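Local coordinates for beta-lactamase (PDB 6KBY), which probably catalyses the hydrolysis of beta-lactams to substituted beta-amino acids as a class C beta-lactamase, and binds adenosine monophosphate covalently, at residues E63-E68 with N204-Y209; A81-V86 with A254-A259; S106-V111 with K142-A147; L188-S193 with I230-S235; G266-G271 with A304-P309. One frame throughout, in Å; residues are numbered along the deposited sequence.

Interaction 1 of 5, residues E63-E68 with N204-Y209; sequences ENTLFE and NYAWGY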
# COMPACT_ATOMS: atom_id res chain seq x y z
N GLU A 63 -17.09 12.70 1.15
CA GLU A 63 -16.45 12.17 -0.05
C GLU A 63 -15.07 12.76 -0.29
O GLU A 63 -14.27 12.17 -1.03
CB GLU A 63 -17.33 12.44 -1.27
CG GLU A 63 -17.50 13.92 -1.57
CD GLU A 63 -18.36 14.18 -2.79
OE1 GLU A 63 -19.17 15.13 -2.76
OE2 GLU A 63 -18.22 13.42 -3.78
N ASN A 64 -14.77 13.91 0.31
CA ASN A 64 -13.50 14.60 0.08
C ASN A 64 -12.46 14.35 1.16
O ASN A 64 -11.34 14.85 1.05
CB ASN A 64 -13.74 16.11 -0.07
CG ASN A 64 -14.62 16.43 -1.25
OD1 ASN A 64 -14.44 15.89 -2.34
ND2 ASN A 64 -15.58 17.32 -1.04
N THR A 65 -12.80 13.58 2.19
CA THR A 65 -11.89 13.44 3.33
C THR A 65 -10.64 12.69 2.93
O THR A 65 -10.70 11.60 2.34
CB THR A 65 -12.58 12.70 4.47
OG1 THR A 65 -13.73 13.43 4.89
CG2 THR A 65 -11.63 12.53 5.65
N LEU A 66 -9.49 13.26 3.28
CA LEU A 66 -8.18 12.67 3.06
C LEU A 66 -7.75 11.94 4.33
O LEU A 66 -7.80 12.50 5.43
CB LEU A 66 -7.16 13.75 2.73
CG LEU A 66 -7.44 14.54 1.45
CD1 LEU A 66 -6.64 15.83 1.43
CD2 LEU A 66 -7.10 13.70 0.23
N PHE A 67 -7.32 10.69 4.15
CA PHE A 67 -6.76 9.89 5.23
C PHE A 67 -5.30 9.59 4.91
O PHE A 67 -4.93 9.41 3.75
CB PHE A 67 -7.48 8.53 5.35
CG PHE A 67 -8.93 8.62 5.79
CD1 PHE A 67 -9.93 8.93 4.88
CD2 PHE A 67 -9.28 8.32 7.10
CE1 PHE A 67 -11.26 8.98 5.29
CE2 PHE A 67 -10.61 8.36 7.51
CZ PHE A 67 -11.60 8.69 6.60
N GLU A 68 -4.48 9.51 5.95
CA GLU A 68 -3.16 8.91 5.80
C GLU A 68 -3.33 7.41 5.59
O GLU A 68 -4.13 6.76 6.26
CB GLU A 68 -2.33 9.14 7.06
CG GLU A 68 -2.07 10.61 7.32
CD GLU A 68 -1.43 10.91 8.66
OE1 GLU A 68 -1.06 9.98 9.41
OE2 GLU A 68 -1.31 12.11 8.98
N ASN A 204 -9.95 19.23 4.42
CA ASN A 204 -10.41 17.86 4.18
C ASN A 204 -9.49 16.82 4.78
O ASN A 204 -9.80 15.62 4.71
CB ASN A 204 -10.54 17.61 2.68
CG ASN A 204 -11.66 18.39 2.06
OD1 ASN A 204 -12.72 18.56 2.66
ND2 ASN A 204 -11.44 18.88 0.84
N TYR A 205 -8.36 17.22 5.35
CA TYR A 205 -7.37 16.28 5.85
C TYR A 205 -7.78 15.88 7.27
O TYR A 205 -7.65 16.66 8.21
CB TYR A 205 -6.00 16.96 5.80
CG TYR A 205 -4.79 16.13 6.18
CD1 TYR A 205 -4.86 14.77 6.47
CD2 TYR A 205 -3.54 16.75 6.26
CE1 TYR A 205 -3.72 14.06 6.83
CE2 TYR A 205 -2.42 16.06 6.62
CZ TYR A 205 -2.50 14.71 6.90
OH TYR A 205 -1.35 14.05 7.26
N ALA A 206 -8.29 14.66 7.40
CA ALA A 206 -8.70 14.15 8.70
C ALA A 206 -7.53 14.17 9.67
O ALA A 206 -6.36 14.06 9.27
CB ALA A 206 -9.18 12.70 8.56
N TRP A 207 -7.84 14.33 10.95
CA TRP A 207 -6.86 14.11 12.00
C TRP A 207 -6.86 12.64 12.38
O TRP A 207 -7.91 11.98 12.37
CB TRP A 207 -7.16 14.99 13.21
CG TRP A 207 -6.77 16.41 12.94
CD1 TRP A 207 -7.56 17.41 12.47
CD2 TRP A 207 -5.46 16.96 13.08
NE1 TRP A 207 -6.83 18.57 12.32
CE2 TRP A 207 -5.53 18.31 12.69
CE3 TRP A 207 -4.23 16.44 13.49
CZ2 TRP A 207 -4.42 19.16 12.70
CZ3 TRP A 207 -3.12 17.29 13.51
CH2 TRP A 207 -3.23 18.62 13.12
N GLY A 208 -5.68 12.11 12.67
CA GLY A 208 -5.58 10.78 13.23
C GLY A 208 -5.60 10.84 14.73
O GLY A 208 -5.26 11.86 15.33
N TYR A 209 -6.02 9.75 15.36
CA TYR A 209 -6.12 9.71 16.82
C TYR A 209 -5.27 8.56 17.33
O TYR A 209 -5.53 7.39 17.02
CB TYR A 209 -7.59 9.65 17.27
CG TYR A 209 -8.24 10.97 16.92
CD1 TYR A 209 -8.78 11.19 15.66
CD2 TYR A 209 -8.20 12.03 17.81
CE1 TYR A 209 -9.32 12.42 15.32
CE2 TYR A 209 -8.74 13.26 17.48
CZ TYR A 209 -9.29 13.45 16.24
OH TYR A 209 -9.82 14.67 15.89

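Interaction 2 of 5, residues A81-V86 with A254-A259; sequences ASYAQV and AKMQQA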
# COMPACT_ATOMS: atom_id res chain seq x y z
N ALA A 81 8.40 2.09 -9.78
CA ALA A 81 9.50 1.26 -10.25
C ALA A 81 9.08 0.41 -11.45
O ALA A 81 9.85 0.25 -12.40
CB ALA A 81 10.00 0.37 -9.12
N SER A 82 7.86 -0.12 -11.41
CA SER A 82 7.36 -0.91 -12.53
C SER A 82 7.20 -0.04 -13.77
O SER A 82 7.50 -0.48 -14.89
CB SER A 82 6.04 -1.55 -12.11
OG SER A 82 5.57 -2.41 -13.12
N TYR A 83 6.73 1.20 -13.59
CA TYR A 83 6.63 2.12 -14.71
C TYR A 83 8.00 2.41 -15.31
O TYR A 83 8.17 2.40 -16.54
CB TYR A 83 5.94 3.40 -14.24
CG TYR A 83 5.78 4.46 -15.31
CD1 TYR A 83 4.85 4.30 -16.33
CD2 TYR A 83 6.52 5.63 -15.27
CE1 TYR A 83 4.69 5.27 -17.31
CE2 TYR A 83 6.37 6.60 -16.24
CZ TYR A 83 5.45 6.42 -17.25
OH TYR A 83 5.29 7.38 -18.22
N ALA A 84 9.00 2.65 -14.46
CA ALA A 84 10.35 2.83 -14.97
C ALA A 84 10.83 1.59 -15.71
O ALA A 84 11.51 1.69 -16.74
CB ALA A 84 11.29 3.17 -13.81
N GLN A 85 10.50 0.40 -15.19
CA GLN A 85 10.95 -0.83 -15.81
C GLN A 85 10.33 -1.02 -17.19
O GLN A 85 11.04 -1.26 -18.18
CB GLN A 85 10.62 -2.01 -14.89
CG GLN A 85 11.19 -3.34 -15.33
CD GLN A 85 10.18 -4.15 -16.10
OE1 GLN A 85 9.08 -4.43 -15.61
NE2 GLN A 85 10.54 -4.53 -17.32
N VAL A 86 9.00 -0.88 -17.29
CA VAL A 86 8.37 -1.06 -18.60
C VAL A 86 8.74 0.05 -19.56
O VAL A 86 8.63 -0.13 -20.79
CB VAL A 86 6.85 -1.29 -18.47
CG1 VAL A 86 6.56 -2.47 -17.54
CG2 VAL A 86 6.15 -0.03 -18.00
N ALA A 254 -0.58 3.19 -22.62
CA ALA A 254 -0.68 1.78 -22.27
C ALA A 254 0.41 1.38 -21.29
O ALA A 254 0.30 0.37 -20.59
CB ALA A 254 -0.62 0.91 -23.52
N LYS A 255 1.48 2.18 -21.25
CA LYS A 255 2.59 1.87 -20.35
C LYS A 255 2.14 1.85 -18.90
O LYS A 255 2.61 1.02 -18.11
CB LYS A 255 3.74 2.86 -20.55
CG LYS A 255 4.62 2.54 -21.75
CD LYS A 255 4.96 1.06 -21.79
CE LYS A 255 6.04 0.74 -22.81
NZ LYS A 255 6.42 -0.70 -22.75
N MET A 256 1.22 2.74 -18.53
CA MET A 256 0.77 2.78 -17.14
C MET A 256 0.00 1.52 -16.76
O MET A 256 0.22 0.98 -15.67
CB MET A 256 -0.07 4.03 -16.89
CG MET A 256 -0.40 4.22 -15.42
SD MET A 256 1.08 4.27 -14.40
CE MET A 256 1.85 5.78 -14.99
N GLN A 257 -0.90 1.05 -17.63
CA GLN A 257 -1.60 -0.19 -17.31
C GLN A 257 -0.62 -1.35 -17.19
O GLN A 257 -0.74 -2.18 -16.28
CB GLN A 257 -2.65 -0.50 -18.37
CG GLN A 257 -3.43 -1.76 -18.05
CD GLN A 257 -4.30 -1.59 -16.81
OE1 GLN A 257 -5.32 -0.90 -16.86
NE2 GLN A 257 -3.90 -2.20 -15.70
N GLN A 258 0.34 -1.43 -18.11
CA GLN A 258 1.36 -2.48 -18.02
C GLN A 258 2.10 -2.39 -16.70
O GLN A 258 2.37 -3.41 -16.06
CB GLN A 258 2.35 -2.33 -19.17
CG GLN A 258 1.77 -2.52 -20.55
CD GLN A 258 2.76 -2.14 -21.64
OE1 GLN A 258 3.97 -2.26 -21.45
NE2 GLN A 258 2.25 -1.68 -22.77
N ALA A 259 2.43 -1.17 -16.28
CA ALA A 259 3.17 -0.98 -15.03
C ALA A 259 2.35 -1.45 -13.84
O ALA A 259 2.86 -2.16 -12.96
CB ALA A 259 3.52 0.50 -14.88

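Interaction 3 of 5, residues S106-V111 with K142-A147; sequences SSFDHV and KAWKPA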
# COMPACT_ATOMS: atom_id res chain seq x y z
N SER A 106 30.04 -1.46 -1.68
CA SER A 106 29.37 -1.77 -0.43
C SER A 106 28.58 -3.07 -0.56
O SER A 106 28.62 -3.75 -1.58
CB SER A 106 28.43 -0.62 -0.04
OG SER A 106 27.23 -0.67 -0.81
N SER A 107 27.84 -3.41 0.50
CA SER A 107 26.97 -4.58 0.44
C SER A 107 25.92 -4.45 -0.65
O SER A 107 25.37 -5.47 -1.10
CB SER A 107 26.28 -4.80 1.78
OG SER A 107 27.23 -5.11 2.78
N PHE A 108 25.64 -3.24 -1.11
CA PHE A 108 24.65 -3.06 -2.17
C PHE A 108 25.15 -3.49 -3.54
O PHE A 108 24.35 -3.47 -4.50
CB PHE A 108 24.10 -1.63 -2.13
CG PHE A 108 23.22 -1.39 -0.95
CD1 PHE A 108 21.91 -1.84 -0.97
CD2 PHE A 108 23.71 -0.81 0.21
CE1 PHE A 108 21.09 -1.66 0.12
CE2 PHE A 108 22.89 -0.63 1.31
CZ PHE A 108 21.58 -1.06 1.26
N ASP A 109 26.41 -3.91 -3.66
CA ASP A 109 26.84 -4.62 -4.85
C ASP A 109 26.12 -5.96 -5.00
O ASP A 109 26.11 -6.53 -6.09
CB ASP A 109 28.34 -4.94 -4.80
CG ASP A 109 29.22 -3.71 -4.99
OD1 ASP A 109 28.74 -2.63 -5.35
OD2 ASP A 109 30.45 -3.85 -4.78
N HIS A 110 25.55 -6.48 -3.91
CA HIS A 110 24.96 -7.81 -3.90
C HIS A 110 23.49 -7.80 -3.53
O HIS A 110 22.93 -8.86 -3.21
CB HIS A 110 25.74 -8.73 -2.96
CG HIS A 110 27.20 -8.80 -3.27
ND1 HIS A 110 27.67 -9.26 -4.49
CD2 HIS A 110 28.30 -8.47 -2.55
CE1 HIS A 110 29.00 -9.22 -4.49
NE2 HIS A 110 29.40 -8.74 -3.33
N VAL A 111 22.86 -6.63 -3.52
CA VAL A 111 21.43 -6.47 -3.30
C VAL A 111 20.83 -5.98 -4.61
O VAL A 111 21.26 -4.96 -5.14
CB VAL A 111 21.17 -5.42 -2.20
CG1 VAL A 111 19.68 -5.14 -2.07
CG2 VAL A 111 21.76 -5.86 -0.87
N LYS A 142 26.44 2.72 3.22
CA LYS A 142 27.78 2.22 2.90
C LYS A 142 28.33 1.31 3.98
O LYS A 142 29.14 0.42 3.69
CB LYS A 142 28.75 3.39 2.68
CG LYS A 142 28.55 4.16 1.39
CD LYS A 142 29.55 5.30 1.29
CE LYS A 142 29.14 6.32 0.26
NZ LYS A 142 30.03 7.52 0.28
N ALA A 143 27.93 1.51 5.23
CA ALA A 143 28.44 0.72 6.35
C ALA A 143 27.58 -0.50 6.65
O ALA A 143 28.01 -1.37 7.43
CB ALA A 143 28.54 1.60 7.60
N TRP A 144 26.40 -0.59 6.06
CA TRP A 144 25.45 -1.65 6.37
C TRP A 144 25.87 -2.98 5.76
O TRP A 144 26.41 -3.03 4.65
CB TRP A 144 24.08 -1.26 5.82
CG TRP A 144 23.04 -2.35 5.82
CD1 TRP A 144 22.25 -2.72 6.86
CD2 TRP A 144 22.68 -3.20 4.72
NE1 TRP A 144 21.42 -3.75 6.49
CE2 TRP A 144 21.67 -4.06 5.17
CE3 TRP A 144 23.13 -3.32 3.40
CZ2 TRP A 144 21.08 -5.02 4.36
CZ3 TRP A 144 22.55 -4.28 2.58
CH2 TRP A 144 21.53 -5.12 3.07
N LYS A 145 25.59 -4.06 6.48
CA LYS A 145 25.77 -5.42 5.97
C LYS A 145 24.59 -6.24 6.47
O LYS A 145 24.25 -6.16 7.66
CB LYS A 145 27.08 -6.04 6.47
CG LYS A 145 28.34 -5.42 5.88
CD LYS A 145 29.58 -5.83 6.67
CE LYS A 145 29.59 -7.32 6.99
NZ LYS A 145 30.77 -7.71 7.81
N PRO A 146 23.96 -7.03 5.61
CA PRO A 146 22.81 -7.83 6.06
C PRO A 146 23.26 -9.02 6.89
O PRO A 146 24.39 -9.52 6.76
CB PRO A 146 22.18 -8.29 4.75
CG PRO A 146 23.32 -8.35 3.79
CD PRO A 146 24.22 -7.21 4.17
N ALA A 147 22.36 -9.49 7.75
CA ALA A 147 22.65 -10.65 8.58
C ALA A 147 22.69 -11.93 7.77
O ALA A 147 23.40 -12.88 8.13
CB ALA A 147 21.60 -10.77 9.69
O HOH W 1 26.85 -1.59 2.60

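Interaction 4 of 5, residues L188-S193 with I230-S235; sequences LGMHHS and IKTTSS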
# COMPACT_ATOMS: atom_id res chain seq x y z
N LEU A 188 -2.84 8.28 -13.28
CA LEU A 188 -3.86 7.40 -12.74
C LEU A 188 -5.19 8.10 -12.50
O LEU A 188 -6.15 7.45 -12.07
CB LEU A 188 -3.37 6.77 -11.43
CG LEU A 188 -2.14 5.87 -11.56
CD1 LEU A 188 -1.61 5.50 -10.18
CD2 LEU A 188 -2.47 4.62 -12.35
N GLY A 189 -5.27 9.41 -12.75
CA GLY A 189 -6.50 10.13 -12.49
C GLY A 189 -6.80 10.33 -11.03
O GLY A 189 -7.95 10.53 -10.66
N MET A 190 -5.78 10.27 -10.18
CA MET A 190 -5.95 10.39 -8.73
C MET A 190 -5.61 11.82 -8.33
O MET A 190 -4.51 12.14 -7.89
CB MET A 190 -5.10 9.34 -8.02
CG MET A 190 -5.55 7.92 -8.33
SD MET A 190 -4.43 6.65 -7.74
CE MET A 190 -4.71 6.76 -5.97
N HIS A 191 -6.59 12.70 -8.50
CA HIS A 191 -6.39 14.13 -8.34
C HIS A 191 -6.52 14.60 -6.90
O HIS A 191 -6.18 15.75 -6.62
CB HIS A 191 -7.35 14.91 -9.25
CG HIS A 191 -7.25 14.52 -10.69
ND1 HIS A 191 -6.10 14.70 -11.42
CD2 HIS A 191 -8.15 13.95 -11.53
CE1 HIS A 191 -6.29 14.27 -12.66
NE2 HIS A 191 -7.53 13.80 -12.74
N HIS A 192 -6.97 13.74 -6.00
CA HIS A 192 -7.07 14.06 -4.58
C HIS A 192 -6.23 13.10 -3.75
O HIS A 192 -6.64 12.59 -2.71
CB HIS A 192 -8.53 14.17 -4.16
CG HIS A 192 -9.27 15.22 -4.93
ND1 HIS A 192 -9.89 14.96 -6.13
CD2 HIS A 192 -9.41 16.55 -4.70
CE1 HIS A 192 -10.42 16.08 -6.60
NE2 HIS A 192 -10.14 17.06 -5.75
N SER A 193 -5.02 12.87 -4.25
CA SER A 193 -4.01 12.04 -3.62
C SER A 193 -2.72 12.84 -3.61
O SER A 193 -2.37 13.45 -4.62
CB SER A 193 -3.82 10.75 -4.41
OG SER A 193 -5.02 10.01 -4.47
N ILE A 230 1.59 8.85 1.56
CA ILE A 230 0.39 9.21 0.80
C ILE A 230 -0.77 9.59 1.73
O ILE A 230 -1.06 8.88 2.71
CB ILE A 230 -0.02 8.07 -0.15
CG1 ILE A 230 1.04 7.86 -1.24
CG2 ILE A 230 -1.40 8.32 -0.74
CD1 ILE A 230 1.03 8.90 -2.35
N LYS A 231 -1.45 10.68 1.39
CA LYS A 231 -2.76 11.03 1.91
C LYS A 231 -3.73 11.03 0.74
O LYS A 231 -3.41 11.58 -0.32
CB LYS A 231 -2.75 12.43 2.56
CG LYS A 231 -1.83 12.58 3.76
CD LYS A 231 -0.41 12.97 3.32
CE LYS A 231 0.63 12.79 4.39
NZ LYS A 231 1.88 13.21 3.76
N THR A 232 -4.90 10.42 0.91
CA THR A 232 -5.78 10.19 -0.24
C THR A 232 -7.20 9.94 0.25
O THR A 232 -7.46 9.77 1.44
CB THR A 232 -5.24 9.03 -1.08
OG1 THR A 232 -6.04 8.87 -2.25
CG2 THR A 232 -5.24 7.75 -0.29
N THR A 233 -8.13 9.94 -0.71
CA THR A 233 -9.53 9.64 -0.43
C THR A 233 -9.82 8.18 -0.77
O THR A 233 -9.12 7.54 -1.56
CB THR A 233 -10.47 10.52 -1.26
OG1 THR A 233 -10.31 10.18 -2.64
CG2 THR A 233 -10.17 12.00 -1.05
N SER A 234 -10.90 7.66 -0.18
CA SER A 234 -11.32 6.31 -0.53
C SER A 234 -11.72 6.22 -1.99
O SER A 234 -11.50 5.18 -2.63
CB SER A 234 -12.47 5.87 0.37
OG SER A 234 -13.61 6.69 0.16
N SER A 235 -12.27 7.29 -2.56
CA SER A 235 -12.64 7.27 -3.98
C SER A 235 -11.42 7.18 -4.88
O SER A 235 -11.42 6.44 -5.87
CB SER A 235 -13.48 8.50 -4.31
OG SER A 235 -14.74 8.44 -3.65

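Interaction 5 of 5, residues G266-G271 with A304-P309; sequences GYFKSG and ATPIVP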
# COMPACT_ATOMS: atom_id res chain seq x y z
N GLY A 266 4.58 -12.35 -9.11
CA GLY A 266 5.00 -13.03 -7.89
C GLY A 266 6.46 -13.43 -7.93
O GLY A 266 6.89 -14.17 -8.82
N TYR A 267 7.24 -12.95 -6.96
CA TYR A 267 8.68 -13.11 -6.98
C TYR A 267 9.23 -14.01 -5.88
O TYR A 267 10.27 -14.64 -6.08
CB TYR A 267 9.37 -11.74 -6.89
CG TYR A 267 9.14 -10.86 -8.09
CD1 TYR A 267 9.69 -11.19 -9.32
CD2 TYR A 267 8.39 -9.70 -7.99
CE1 TYR A 267 9.50 -10.39 -10.42
CE2 TYR A 267 8.19 -8.88 -9.09
CZ TYR A 267 8.75 -9.23 -10.30
OH TYR A 267 8.58 -8.44 -11.42
N PHE A 268 8.58 -14.05 -4.72
CA PHE A 268 9.03 -14.90 -3.62
C PHE A 268 7.82 -15.46 -2.91
O PHE A 268 6.76 -14.82 -2.83
CB PHE A 268 9.85 -14.13 -2.57
CG PHE A 268 11.21 -13.69 -3.05
CD1 PHE A 268 11.36 -12.48 -3.71
CD2 PHE A 268 12.33 -14.48 -2.83
CE1 PHE A 268 12.60 -12.08 -4.16
CE2 PHE A 268 13.58 -14.06 -3.26
CZ PHE A 268 13.71 -12.88 -3.93
N LYS A 269 7.98 -16.66 -2.38
CA LYS A 269 7.04 -17.22 -1.42
C LYS A 269 7.63 -17.06 -0.03
O LYS A 269 8.83 -17.27 0.17
CB LYS A 269 6.79 -18.70 -1.68
CG LYS A 269 5.90 -18.97 -2.87
CD LYS A 269 5.49 -20.43 -2.91
CE LYS A 269 4.09 -20.59 -2.37
NZ LYS A 269 3.26 -21.45 -3.25
N SER A 270 6.79 -16.69 0.93
CA SER A 270 7.23 -16.60 2.31
C SER A 270 6.02 -16.86 3.18
O SER A 270 5.01 -16.15 3.06
CB SER A 270 7.82 -15.22 2.60
OG SER A 270 8.50 -15.21 3.85
N GLY A 271 6.10 -17.87 4.04
CA GLY A 271 4.94 -18.22 4.84
C GLY A 271 3.76 -18.52 3.94
O GLY A 271 3.87 -19.28 2.98
N ALA A 304 12.51 -16.66 2.74
CA ALA A 304 11.93 -16.34 1.44
C ALA A 304 12.46 -17.33 0.41
O ALA A 304 13.64 -17.69 0.43
CB ALA A 304 12.29 -14.92 1.01
N THR A 305 11.58 -17.78 -0.48
CA THR A 305 11.95 -18.74 -1.50
C THR A 305 11.63 -18.15 -2.87
O THR A 305 10.50 -17.72 -3.10
CB THR A 305 11.18 -20.06 -1.30
OG1 THR A 305 11.52 -20.60 -0.02
CG2 THR A 305 11.54 -21.06 -2.38
N PRO A 306 12.60 -18.09 -3.78
CA PRO A 306 12.33 -17.45 -5.08
C PRO A 306 11.27 -18.19 -5.87
O PRO A 306 11.11 -19.41 -5.76
CB PRO A 306 13.69 -17.52 -5.79
CG PRO A 306 14.67 -17.82 -4.74
CD PRO A 306 13.98 -18.57 -3.67
N ILE A 307 10.54 -17.44 -6.69
CA ILE A 307 9.68 -17.98 -7.73
C ILE A 307 10.35 -17.61 -9.04
O ILE A 307 10.33 -16.45 -9.45
CB ILE A 307 8.25 -17.42 -7.65
CG1 ILE A 307 7.65 -17.64 -6.26
CG2 ILE A 307 7.38 -18.06 -8.72
CD1 ILE A 307 6.36 -16.88 -6.03
N VAL A 308 10.98 -18.58 -9.70
CA VAL A 308 11.77 -18.32 -10.91
C VAL A 308 11.53 -19.45 -11.91
O VAL A 308 11.82 -20.60 -11.60
CB VAL A 308 13.28 -18.19 -10.59
CG1 VAL A 308 14.07 -18.06 -11.88
CG2 VAL A 308 13.54 -16.99 -9.68
N PRO A 309 10.98 -19.13 -13.09
CA PRO A 309 10.54 -17.80 -13.53
C PRO A 309 9.44 -17.22 -12.64
O PRO A 309 8.74 -17.97 -11.98
CB PRO A 309 9.99 -18.07 -14.94
CG PRO A 309 10.74 -19.28 -15.41
CD PRO A 309 10.87 -20.13 -14.18
O HOH W 2 9.75 -19.70 1.81

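Interaction 1 of 5, residues E63-E68 with N204-Y209
The Y205 ring meets E68 at its edge: CG of E68 lies in the ring plane, 3.9 Å from CE1 of Y205, and L66 O and E68 OE2 also lie near that plane, while H217 stacks on the ring. The carboxylate of E68 is turned 56° from the ring plane, and its OE2 accepts a 2.6 Å bond from Y205 OH on the anti side. V218 N also donates to OE2, and T325 OG1 is bonded to OE1, so both carboxylate oxygens are held, and the E68 side chain lies about 6 Å from the bound AMP. With CG of Y205 anti to its backbone N (chi1 -176°), the ring starts off beside the carbonyl. The backbones form a single beta bridge, L66 with Y205, in the chain that runs through strand 67-68, an outer strand of a small three-stranded antiparallel sheet. L66 N donates to N204 O (2.8 Å, 170°), and A206 N donates to L66 O (3.0 Å). N204 O also lies 3.3 Å from T65 CA, a CA-H...O contact. Beside the bridge, A206 CB packs on T65 CG2 at 3.8 Å, and N204 CB comes within 3.3 Å of N64 O; ND2 of N204 is hydrogen-bonded to Q201.

Interaction 2 of 5, residues A81-V86 with A254-A259
Y83 carries its CG anti to the backbone N (chi1 180°), and M256 does the same with its own CG (chi1 -173°) before bending at chi2 and chi3; its methyl is thereby brought over one face of the tyrosine ring. CE of M256 lies 4.0 Å from the centroid of the Y83 ring, a CH-pi contact, while SD sits obliquely, giving a Met-aromatic pair in which the methyl does the closer touching. The two side chains run at about a right angle. A259 CB approaches the ring edge and presses closely on the backbone, 3.5 Å from Y83 CA; V86 CG2 adds apolar packing 4.1 Å from A259 CB. Polar bonds hold either end. S82 OG donates to A259 O (2.7 Å), on a lone pair in the carbonyl plane. K255, bent at chi2, brings NZ to V86 O (3.0 Å) from above the carbonyl plane and also to Q258 OE1 (3.2 Å). M256 is backed by L184 and Q187 of helix 176-187. The short axes approach to 8.5 Å at 122°, a steeply crossed helix pair. Helix 72-86, which begins right after S71, the residue covalently bound to AMP, is thus packed at its far end against helix 255-262.

Interaction 3 of 5, residues S106-V111 with K142-A147
An ST turn in the loop between helices 96-99 and 113-117 packs against the chain just past the C-terminal end of helix 134-143, where W144 is the first residue to leave helical angles. In the turn S106 OG accepts from F108 N (3.0 Å) and is also hydrogen-bonded to L103 O. The F108 ring and the six-membered ring of W144 form an offset stack, with centroids 4.8 Å apart and planes 27° from parallel. W144 CZ3 lies over one face of F108, displaced toward its rim, and the shortest approach is F108 CE2 to W144 CE3 at 3.4 Å. With CG of W144 anti to its backbone N (chi1 169°), the indole leaves beside its own carbonyl carbon; ring and W144 O both meet segment 106-111. V111 meets the indole edge in its plane, CG2 to W144 CZ3 at 3.9 Å, tip to tip, and P146 N lies over an indole face. S107 OG donates to W144 O (2.9 Å) in the carbonyl plane, on a lone pair, while S107 N donates to water 1. K145 CG comes within 3.3 Å of S107 OG. F108 is also covered by L103 and V96. The one direct hydrogen bond across the contact thus uses a backbone carbonyl just beyond the helix end, while the stacked rings and V111 make apolar contact beside it.

Interaction 4 of 5, residues L188-S193 with I230-S235
S193 and T232 face each other where strands 193-194 and 231-232 meet, 231-232 being the middle strand of the three-stranded antiparallel sheet that also holds 67-68. Hydroxyls make the polar link: S193 OG and T232 OG1 are 2.7 Å apart in a hydrogen bond. The bond joins OG1 of T232, anti to its backbone N (chi1 -176°), to OG of S193, which lies beside its own N (chi1 -61°). S193 OG is also bonded to D236 OD2, which accepts from H192 N as well, so one carboxylate oxygen of helix 234-244 braces both residues. Weaker contacts come from the backbone. T232 CA points a hydrogen at H192 O (3.5 Å, 155° at H), and S193 CA points one at K231 O (3.4 Å). Two helix ends lie in these segments: G189 leaves helix 176-187 with positive phi in a Schellman motif, and T233 is the N-cap of helix 234-244, its OG1 bonded to D236 N. Beyond the strand pair, K231 NZ is bonded to G229 O and L195 O, and M190 packs on D236 and Y240. Apolar contact between the two segments is slight: CB of H192 lies 4.1 Å from CG2 of T233.

Interaction 5 of 5, residues G266-G271 with A304-P309
K269 and T305 form an antiparallel hydrogen-bonded pair: K269 N donates to T305 O (2.8 Å, 163°) and T305 N returns a bond to K269 O (2.9 Å), both in the plane of the accepting carbonyl. I307 N donates to Y267 O (2.9 Å), but from above the plane of that carbonyl, 50° out of it. Water 2 bridges the pair, giving a hydrogen to K269 O and lying 2.7 Å from T305 OG1 in a bond of undecided direction. T305 O also takes a CA-H...O contact from F268 CA at 3.2 Å, so it serves two donors of adjacent residues. F268 and P306 make the next, non-hydrogen-bonded pair. There the phenyl lies against the chain obliquely: its CD2 is 3.7 Å from P306 CA and 3.9 Å from A304 CB, and CE2 approaches P306 CG. Across the sheet from F268, I307 reaches back with CG1 beside its backbone N (chi1 -55°), and its CD1 rests on F268 C and lies 3.8 Å from K269 CG; the side chains of I307 and K269 cross at about a right angle. CB of I307 also touches G266 O. F268 also touches T118 and T120, and S270 OG is bonded to S302 OG and V303 O. Y267 and F268 both face Q275, a classic beta bulge toward strand 273-275. Strand 266-270 thus stands between strands 273-275 and 302-311 of the large antiparallel sheet, whose edge strand 153-154 lies beyond 302-311.

Overall arrangement
From the N terminus, 63-68 opens interaction 1 and 81-86 opens interaction 2; interaction 3 then closes a short loop, 106-111 to 142-147, lying within the spans of both. Segment 188-193 opens interaction 4, 204-209 closes interaction 1, 230-235 closes interaction 4, and 254-259 closes interaction 2. Interaction 1 therefore crosses interactions 2 and 4, while interaction 4 falls inside interaction 2. Interaction 5 follows in series. Interactions 1 and 4 share the three-stranded sheet, F67 N lying 2.9 Å from T232 O. Interactions 4 and 2 touch through L188 and M256. Interaction 2 joins two helices, interaction 3 a loop to the end of helix 134-143, and interaction 5 neighbouring strands of the large sheet.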